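Local structure of D-isomer specific 2-hydroxyacid dehydrogenase family protein (Desulfovibrio vulgaris, 5TX7) at residues N94-H106 and T284-L298. The protein probably catalyses the NAD-dependent interconversion of D-2-hydroxyacids and 2-oxoacids. Numbering follows the deposited sequence.
Sequences NVPGYGTDSVAQH and TPHLAWASRTARRTL
Tyr98 lies against the first turns of helix 292-310. Tyr98 CB is 4.1 Å from Thr297 CG2. CG and CD1 run beside Leu298 CB. CD1 also packs on the Ala294 methyl. Tyr98 CE1 comes 3.7 Å from Trp289 O, which sits at the ring edge. The tip, Tyr98 OH, ends 3.6 Å from Trp289 CB. Leu298 CD2 lies over one ring face as a CH-pi contact, 4.1 Å from the centroid of the Tyr98 ring. A water links Tyr98 O to Thr297 OG1.

With chi1 at -166°, Ser102 OG turns toward the backbone of 288-291. There it donates to Ala288 O at 2.7 Å and accepts from Ser291 N. Arg116 of the second subunit bonds both Ala288 O and Ser102 O, placing the contact at the dimer interface. Ser291 OG caps helix 292-310 by accepting from Ala294 N, and also bonds Glu145 of the second subunit. His106 NE2 donates almost straight (172°) to Thr284 OG1 at 3.0 Å. That hydroxyl is also bonded to Asp262. Ala288 CA sits over a face of the imidazole.

As in this family, helices 100-116 and 292-310 link the domain holding strand 92-93 to the Rossmann-type NAD-binding domain. Their starts pack together here.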
# COMPACT_ATOMS: atom_id res chain seq x y z
N ASN A 94 -7.57 13.93 -26.57
CA ASN A 94 -6.85 13.29 -25.46
C ASN A 94 -7.71 12.23 -24.80
O ASN A 94 -8.78 11.90 -25.31
CB ASN A 94 -6.34 14.35 -24.46
CG ASN A 94 -7.45 14.98 -23.64
OD1 ASN A 94 -8.65 14.82 -23.92
ND2 ASN A 94 -7.05 15.73 -22.62
N VAL A 95 -7.24 11.68 -23.68
CA VAL A 95 -8.00 10.73 -22.88
C VAL A 95 -7.99 11.16 -21.41
O VAL A 95 -7.01 10.91 -20.71
CB VAL A 95 -7.41 9.32 -22.98
CG1 VAL A 95 -8.29 8.32 -22.24
CG2 VAL A 95 -7.19 8.90 -24.44
N PRO A 96 -9.07 11.80 -20.94
CA PRO A 96 -9.17 12.07 -19.50
C PRO A 96 -9.69 10.86 -18.72
O PRO A 96 -10.36 10.00 -19.29
CB PRO A 96 -10.17 13.24 -19.43
CG PRO A 96 -11.02 13.07 -20.63
CD PRO A 96 -10.21 12.35 -21.69
N GLY A 97 -9.35 10.79 -17.44
CA GLY A 97 -9.93 9.80 -16.52
C GLY A 97 -9.42 8.36 -16.53
O GLY A 97 -9.81 7.58 -15.67
N TYR A 98 -8.55 8.01 -17.48
CA TYR A 98 -8.06 6.63 -17.61
C TYR A 98 -7.30 6.13 -16.36
O TYR A 98 -7.30 4.93 -16.09
CB TYR A 98 -7.14 6.48 -18.85
CG TYR A 98 -5.76 7.11 -18.70
CD1 TYR A 98 -4.69 6.38 -18.17
CD2 TYR A 98 -5.53 8.40 -19.12
CE1 TYR A 98 -3.43 6.96 -18.03
CE2 TYR A 98 -4.29 9.01 -18.99
CZ TYR A 98 -3.24 8.28 -18.43
OH TYR A 98 -2.00 8.86 -18.28
N GLY A 99 -6.63 7.03 -15.65
CA GLY A 99 -5.69 6.65 -14.61
C GLY A 99 -6.05 7.11 -13.20
O GLY A 99 -5.17 7.16 -12.32
N THR A 100 -7.32 7.42 -12.97
CA THR A 100 -7.80 7.88 -11.67
C THR A 100 -7.44 6.91 -10.55
O THR A 100 -6.88 7.28 -9.53
CB THR A 100 -9.33 8.05 -11.67
OG1 THR A 100 -9.71 9.02 -12.66
CG2 THR A 100 -9.85 8.50 -10.30
N ASP A 101 -7.75 5.65 -10.76
CA ASP A 101 -7.48 4.63 -9.75
C ASP A 101 -6.01 4.28 -9.65
O ASP A 101 -5.50 4.03 -8.55
CB ASP A 101 -8.30 3.39 -10.04
CG ASP A 101 -9.80 3.63 -9.84
OD1 ASP A 101 -10.19 3.94 -8.69
OD2 ASP A 101 -10.58 3.49 -10.82
N SER A 102 -5.32 4.25 -10.79
CA SER A 102 -3.89 3.99 -10.82
C SER A 102 -3.16 5.01 -9.95
O SER A 102 -2.37 4.64 -9.08
CB SER A 102 -3.36 4.04 -12.25
OG SER A 102 -2.05 3.48 -12.34
N VAL A 103 -3.48 6.29 -10.15
CA VAL A 103 -2.79 7.38 -9.45
C VAL A 103 -3.12 7.41 -7.97
O VAL A 103 -2.20 7.42 -7.13
CB VAL A 103 -3.03 8.75 -10.14
CG1 VAL A 103 -2.46 9.91 -9.32
CG2 VAL A 103 -2.35 8.76 -11.53
N ALA A 104 -4.41 7.39 -7.64
CA ALA A 104 -4.85 7.35 -6.24
C ALA A 104 -4.23 6.19 -5.44
O ALA A 104 -3.79 6.36 -4.32
CB ALA A 104 -6.36 7.26 -6.18
N GLN A 105 -4.21 5.00 -6.01
CA GLN A 105 -3.53 3.87 -5.39
C GLN A 105 -2.01 4.05 -5.26
O GLN A 105 -1.42 3.52 -4.31
CB GLN A 105 -3.85 2.58 -6.13
CG GLN A 105 -5.31 2.21 -5.92
CD GLN A 105 -5.74 0.96 -6.64
OE1 GLN A 105 -4.94 0.06 -6.91
NE2 GLN A 105 -7.02 0.91 -6.96
N HIS A 106 -1.38 4.76 -6.19
CA HIS A 106 0.06 5.03 -6.06
C HIS A 106 0.39 5.98 -4.88
O HIS A 106 1.43 5.84 -4.23
CB HIS A 106 0.66 5.58 -7.37
CG HIS A 106 2.15 5.48 -7.42
ND1 HIS A 106 2.81 4.27 -7.42
CD2 HIS A 106 3.11 6.43 -7.46
CE1 HIS A 106 4.12 4.48 -7.45
NE2 HIS A 106 4.32 5.79 -7.50
N THR A 284 9.76 7.59 -7.42
CA THR A 284 9.42 6.62 -8.45
C THR A 284 9.41 7.36 -9.80
O THR A 284 9.10 8.54 -9.84
CB THR A 284 8.05 5.93 -8.15
OG1 THR A 284 7.05 6.90 -7.85
CG2 THR A 284 8.16 5.03 -6.93
N PRO A 285 9.76 6.66 -10.91
CA PRO A 285 10.03 7.33 -12.18
C PRO A 285 8.79 7.63 -13.04
O PRO A 285 8.63 7.04 -14.11
CB PRO A 285 10.97 6.33 -12.87
CG PRO A 285 10.44 5.03 -12.42
CD PRO A 285 10.12 5.24 -10.98
N HIS A 286 7.92 8.52 -12.56
CA HIS A 286 6.76 8.98 -13.31
C HIS A 286 5.93 7.83 -13.86
O HIS A 286 5.65 7.77 -15.05
CB HIS A 286 7.22 9.93 -14.41
CG HIS A 286 6.16 10.86 -14.89
ND1 HIS A 286 6.44 11.99 -15.63
CD2 HIS A 286 4.81 10.83 -14.75
CE1 HIS A 286 5.31 12.61 -15.94
NE2 HIS A 286 4.31 11.93 -15.40
N LEU A 287 5.54 6.92 -12.98
CA LEU A 287 4.81 5.72 -13.34
C LEU A 287 3.48 5.55 -12.59
O LEU A 287 2.89 4.49 -12.60
CB LEU A 287 5.72 4.49 -13.10
CG LEU A 287 6.31 4.23 -11.71
CD1 LEU A 287 5.24 3.93 -10.68
CD2 LEU A 287 7.29 3.07 -11.73
N ALA A 288 3.00 6.60 -11.93
CA ALA A 288 1.78 6.50 -11.12
C ALA A 288 0.57 6.17 -12.01
O ALA A 288 -0.32 5.42 -11.61
CB ALA A 288 1.53 7.79 -10.36
N TRP A 289 0.57 6.75 -13.21
CA TRP A 289 -0.46 6.55 -14.27
C TRP A 289 -0.52 5.17 -14.90
O TRP A 289 -1.44 4.89 -15.68
CB TRP A 289 -0.19 7.53 -15.42
CG TRP A 289 1.12 7.23 -16.14
CD1 TRP A 289 2.38 7.60 -15.74
CD2 TRP A 289 1.30 6.44 -17.33
NE1 TRP A 289 3.32 7.11 -16.61
CE2 TRP A 289 2.69 6.39 -17.59
CE3 TRP A 289 0.42 5.78 -18.20
CZ2 TRP A 289 3.22 5.73 -18.70
CZ3 TRP A 289 0.95 5.10 -19.30
CH2 TRP A 289 2.34 5.07 -19.54
N ALA A 290 0.47 4.33 -14.62
CA ALA A 290 0.86 3.25 -15.54
C ALA A 290 0.45 1.83 -15.16
O ALA A 290 1.11 0.88 -15.61
CB ALA A 290 2.35 3.31 -15.74
N SER A 291 -0.61 1.65 -14.39
CA SER A 291 -1.07 0.29 -14.10
C SER A 291 -1.54 -0.39 -15.39
O SER A 291 -1.99 0.30 -16.32
CB SER A 291 -2.20 0.26 -13.09
OG SER A 291 -3.41 0.71 -13.68
N ARG A 292 -1.45 -1.71 -15.45
CA ARG A 292 -1.90 -2.43 -16.63
C ARG A 292 -3.38 -2.15 -16.95
O ARG A 292 -3.74 -2.04 -18.10
CB ARG A 292 -1.65 -3.93 -16.51
CG ARG A 292 -1.98 -4.69 -17.79
CD ARG A 292 -1.18 -5.96 -17.99
NE ARG A 292 -1.27 -6.75 -16.79
CZ ARG A 292 -2.35 -7.42 -16.42
NH1 ARG A 292 -3.47 -7.43 -17.18
NH2 ARG A 292 -2.31 -8.10 -15.27
N THR A 293 -4.21 -2.02 -15.91
CA THR A 293 -5.61 -1.63 -16.08
C THR A 293 -5.80 -0.25 -16.73
O THR A 293 -6.66 -0.09 -17.61
CB THR A 293 -6.33 -1.65 -14.73
OG1 THR A 293 -6.29 -2.98 -14.21
CG2 THR A 293 -7.79 -1.20 -14.84
N ALA A 294 -5.03 0.73 -16.28
CA ALA A 294 -5.15 2.09 -16.80
C ALA A 294 -4.70 2.17 -18.27
O ALA A 294 -5.33 2.85 -19.07
CB ALA A 294 -4.35 3.06 -15.94
N ARG A 295 -3.62 1.48 -18.60
CA ARG A 295 -3.13 1.45 -19.96
C ARG A 295 -4.12 0.72 -20.90
O ARG A 295 -4.34 1.14 -22.02
CB ARG A 295 -1.71 0.85 -19.99
CG ARG A 295 -0.70 1.82 -19.37
CD ARG A 295 0.74 1.34 -19.31
NE ARG A 295 0.96 0.19 -18.44
CZ ARG A 295 1.07 -1.09 -18.84
NH1 ARG A 295 0.95 -1.45 -20.11
NH2 ARG A 295 1.31 -2.04 -17.93
N ARG A 296 -4.73 -0.33 -20.40
CA ARG A 296 -5.81 -1.03 -21.10
C ARG A 296 -6.99 -0.08 -21.39
O ARG A 296 -7.54 -0.09 -22.49
CB ARG A 296 -6.28 -2.23 -20.26
CG ARG A 296 -6.40 -3.56 -20.98
CD ARG A 296 -6.38 -4.75 -20.01
N THR A 297 -7.34 0.74 -20.41
CA THR A 297 -8.43 1.70 -20.55
C THR A 297 -8.04 2.80 -21.55
O THR A 297 -8.84 3.19 -22.41
CB THR A 297 -8.78 2.32 -19.18
OG1 THR A 297 -9.28 1.28 -18.31
CG2 THR A 297 -9.81 3.45 -19.29
N LEU A 298 -6.82 3.29 -21.39
CA LEU A 298 -6.21 4.25 -22.32
C LEU A 298 -6.24 3.77 -23.78
O LEU A 298 -6.52 4.54 -24.69
CB LEU A 298 -4.80 4.58 -21.84
CG LEU A 298 -3.96 5.61 -22.58
CD1 LEU A 298 -4.72 6.89 -22.86
CD2 LEU A 298 -2.71 5.88 -21.77
O HOH W 1 -8.96 2.66 -15.87